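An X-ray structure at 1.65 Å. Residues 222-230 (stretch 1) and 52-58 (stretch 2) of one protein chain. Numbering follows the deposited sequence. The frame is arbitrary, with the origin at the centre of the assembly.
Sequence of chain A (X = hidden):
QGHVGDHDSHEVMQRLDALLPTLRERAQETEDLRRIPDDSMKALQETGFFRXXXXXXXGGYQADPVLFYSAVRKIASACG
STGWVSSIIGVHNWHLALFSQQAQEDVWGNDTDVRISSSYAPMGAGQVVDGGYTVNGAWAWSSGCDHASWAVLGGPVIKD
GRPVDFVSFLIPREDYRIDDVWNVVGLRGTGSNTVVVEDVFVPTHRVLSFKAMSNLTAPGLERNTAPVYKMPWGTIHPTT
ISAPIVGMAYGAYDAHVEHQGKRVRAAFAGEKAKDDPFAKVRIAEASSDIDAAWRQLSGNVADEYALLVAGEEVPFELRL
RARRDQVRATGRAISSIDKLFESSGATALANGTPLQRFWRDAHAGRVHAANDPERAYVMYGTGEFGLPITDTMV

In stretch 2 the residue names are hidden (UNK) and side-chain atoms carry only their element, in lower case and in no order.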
# COMPACT_ATOMS: atom_id res chain seq x y z
N GLU A 222 13.23 24.48 -38.73
CA GLU A 222 13.02 25.13 -40.03
C GLU A 222 13.01 24.09 -41.15
O GLU A 222 12.13 24.08 -42.01
CB GLU A 222 14.09 26.20 -40.28
CG GLU A 222 13.90 26.93 -41.60
CD GLU A 222 15.02 27.93 -41.92
OE1 GLU A 222 16.04 27.98 -41.19
OE2 GLU A 222 14.89 28.63 -42.95
N ARG A 223 13.99 23.19 -41.10
CA ARG A 223 14.09 22.12 -42.09
C ARG A 223 13.49 20.80 -41.60
O ARG A 223 12.99 20.02 -42.40
CB ARG A 223 15.55 21.95 -42.55
CG ARG A 223 16.08 23.17 -43.30
CD ARG A 223 17.39 22.90 -44.03
NE ARG A 223 17.43 21.55 -44.60
CZ ARG A 223 18.30 21.13 -45.51
NH1 ARG A 223 19.23 21.96 -45.98
NH2 ARG A 223 18.23 19.88 -45.95
N ASN A 224 13.54 20.55 -40.29
CA ASN A 224 12.97 19.32 -39.75
C ASN A 224 11.54 19.59 -39.28
O ASN A 224 11.30 19.89 -38.11
CB ASN A 224 13.86 18.75 -38.63
CG ASN A 224 15.24 18.35 -39.13
OD1 ASN A 224 15.38 17.83 -40.24
ND2 ASN A 224 16.27 18.57 -38.31
N THR A 225 10.62 19.48 -40.23
CA THR A 225 9.24 19.96 -40.04
C THR A 225 8.28 18.88 -39.53
O THR A 225 7.08 19.17 -39.30
CB THR A 225 8.68 20.56 -41.36
OG1 THR A 225 8.65 19.52 -42.35
CG2 THR A 225 9.56 21.71 -41.86
N ALA A 226 8.77 17.64 -39.37
CA ALA A 226 7.90 16.54 -38.95
C ALA A 226 7.25 16.85 -37.59
O ALA A 226 7.89 17.47 -36.72
CB ALA A 226 8.66 15.22 -38.88
N PRO A 227 5.98 16.46 -37.40
CA PRO A 227 5.30 16.81 -36.14
C PRO A 227 5.97 16.24 -34.88
O PRO A 227 5.83 16.83 -33.81
CB PRO A 227 3.87 16.27 -36.32
CG PRO A 227 4.01 15.19 -37.43
CD PRO A 227 5.05 15.79 -38.35
N VAL A 228 6.69 15.13 -35.00
CA VAL A 228 7.34 14.57 -33.81
C VAL A 228 8.31 15.58 -33.15
O VAL A 228 8.48 15.56 -31.92
CB VAL A 228 8.04 13.21 -34.11
CG1 VAL A 228 9.27 13.39 -35.02
CG2 VAL A 228 8.45 12.52 -32.80
N TYR A 229 8.90 16.48 -33.95
CA TYR A 229 9.89 17.42 -33.39
C TYR A 229 9.24 18.60 -32.65
O TYR A 229 9.96 19.41 -32.04
CB TYR A 229 10.92 17.90 -34.45
CG TYR A 229 11.60 16.72 -35.08
CD1 TYR A 229 12.37 15.84 -34.30
CD2 TYR A 229 11.43 16.43 -36.44
CE1 TYR A 229 12.94 14.68 -34.84
CE2 TYR A 229 12.02 15.31 -37.00
CZ TYR A 229 12.78 14.45 -36.21
OH TYR A 229 13.35 13.32 -36.74
N LYS A 230 7.91 18.67 -32.67
CA LYS A 230 7.18 19.72 -31.93
C LYS A 230 6.69 19.17 -30.57
O LYS A 230 6.02 19.88 -29.81
CB LYS A 230 6.03 20.27 -32.77
CG LYS A 230 6.57 20.96 -34.00
CD LYS A 230 5.46 21.54 -34.86
CE LYS A 230 6.08 22.40 -35.97
NZ LYS A 230 6.73 21.59 -37.05
N UNK A 52 15.02 5.75 -35.72
CA UNK A 52 13.59 5.95 -35.51
C UNK A 52 13.17 7.42 -35.35
O UNK A 52 12.24 7.85 -36.02
c UNK A 52 11.72 3.48 -35.75
c UNK A 52 13.06 5.11 -34.36
c UNK A 52 12.81 3.64 -34.70
c UNK A 52 12.44 2.87 -33.42
N UNK A 53 13.84 8.16 -34.47
CA UNK A 53 13.50 9.59 -34.29
C UNK A 53 14.45 10.54 -35.04
O UNK A 53 14.42 11.77 -34.83
c UNK A 53 12.36 9.21 -32.01
c UNK A 53 10.95 9.40 -32.56
c UNK A 53 13.43 9.97 -32.80
c UNK A 53 12.40 9.67 -30.57
N UNK A 54 15.32 9.97 -35.88
CA UNK A 54 16.23 10.77 -36.70
C UNK A 54 15.48 11.38 -37.90
O UNK A 54 14.56 10.76 -38.42
c UNK A 54 19.56 9.67 -38.40
c UNK A 54 18.44 10.61 -37.98
n UNK A 54 20.81 10.15 -38.33
o UNK A 54 19.31 8.53 -38.78
c UNK A 54 17.38 9.88 -37.18
N UNK A 55 15.81 12.63 -38.27
CA UNK A 55 15.12 13.29 -39.41
C UNK A 55 15.25 12.57 -40.74
O UNK A 55 16.26 11.89 -41.01
c UNK A 55 16.72 13.58 -37.58
c UNK A 55 15.74 14.70 -39.45
c UNK A 55 16.17 14.94 -38.00
N UNK A 56 14.20 12.69 -41.56
CA UNK A 56 14.23 12.11 -42.89
C UNK A 56 15.45 12.58 -43.71
O UNK A 56 16.01 11.81 -44.50
c UNK A 56 12.79 11.81 -45.00
c UNK A 56 13.42 12.65 -46.09
c UNK A 56 12.92 12.44 -43.61
o UNK A 56 13.68 12.09 -47.18
o UNK A 56 13.62 13.87 -45.87
N UNK A 57 15.88 13.83 -43.51
CA UNK A 57 16.99 14.36 -44.34
C UNK A 57 18.29 13.59 -44.09
O UNK A 57 19.19 13.60 -44.94
o UNK A 57 19.09 18.05 -43.58
c UNK A 57 17.20 15.86 -44.13
c UNK A 57 17.71 16.25 -42.76
n UNK A 57 17.76 18.46 -41.79
c UNK A 57 18.24 17.67 -42.74
N UNK A 58 18.38 12.91 -42.94
CA UNK A 58 19.58 12.15 -42.57
C UNK A 58 19.36 10.63 -42.72
O UNK A 58 20.12 9.82 -42.19
n UNK A 58 20.10 16.09 -40.26
c UNK A 58 20.29 13.95 -40.93
c UNK A 58 22.35 14.43 -42.46
c UNK A 58 23.01 16.78 -42.44
c UNK A 58 23.19 15.46 -42.90
c UNK A 58 22.01 17.10 -41.55
c UNK A 58 20.03 12.50 -41.13
c UNK A 58 21.16 16.06 -41.13
c UNK A 58 21.31 14.73 -41.58
c UNK A 58 19.57 14.82 -40.16
O HOH W 1 14.36 16.18 -42.29

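Position 52 carries four side-chain carbons and no heteroatom, forked at the second, and nothing on stretch 1 lies within contact range of it. The pattern is that of leucine, so L52 is identified by its shape alone.

Position 53 repeats that pattern: four carbons, forked at the second. One terminal carbon of the fork packs against V228 CG2, and the backbone O faces the hydroxyl of Y229. This is L53, whose CD2 lies 4.0 Å from V228 CG2, an ordinary apolar contact. Its main chain does the polar work: Y229 OH donates a hydrogen bond to L53 O at 2.7 Å, which fixes the direction of the hydroxyl proton. The acceptor sits at the edge of the tyrosine ring, near its plane.

At position 54 three carbons run in a line, the third bearing one oxygen and one nitrogen. The CA-to-CB bond points away from stretch 1, and the contact with Y229 is made through the backbone. A primary amide on a two-carbon arm is glutamine; Q54 C lies 3.1 Å from Y229 OH.

Position 55 has three carbons that close a ring onto the backbone N, and that ring touches Y229 and N224. Only proline closes such a ring. P55 has no amide hydrogen, so the 3.0 Å between P55 N and Y229 OH is proximity without a hydrogen bond. The ring instead offers carbon: P55 CG lies 3.9 Å from Y229 CZ, while P55 CB comes within 3.2 Å of N224 OD1.

Position 56 shows three carbons, the third carrying two oxygens, exposed and without contact to stretch 1. A carboxylate on a two-carbon arm makes it E56.

At position 57 three carbons end in one oxygen and one nitrogen; the nitrogen lies by N224 OD1 and the oxygen by R223 NH2. This is again glutamine, and the CA-to-CB bond of Q57 points toward stretch 1. Q57 NE2 donates to N224 OD1 at 2.9 Å and 161°, a well-aligned bond. Q57 OE1 lies 3.1 Å from R223 NH2, but the angle is too poor for a hydrogen bond.

Position 58 has one carbon leading to fused five- and six-membered rings of eight carbons and one nitrogen, outside contact range of stretch 1. This is tryptophan; W58 N donates to P55 O at 3.0 Å, closing the turn that contains Q57.

The contact rests on two polar anchors with apolar packing beside them. Y229 reaches a backbone carbonyl, while N224 OD1 receives both the Q57 amide and a water, 2.8 Å from water O, which in turn accepts from Q57 N at 3.1 Å. One asparagine oxygen thus meets the side chain directly and the main chain through a water.

Stretch 2, residues 52-58: LLQPEQW
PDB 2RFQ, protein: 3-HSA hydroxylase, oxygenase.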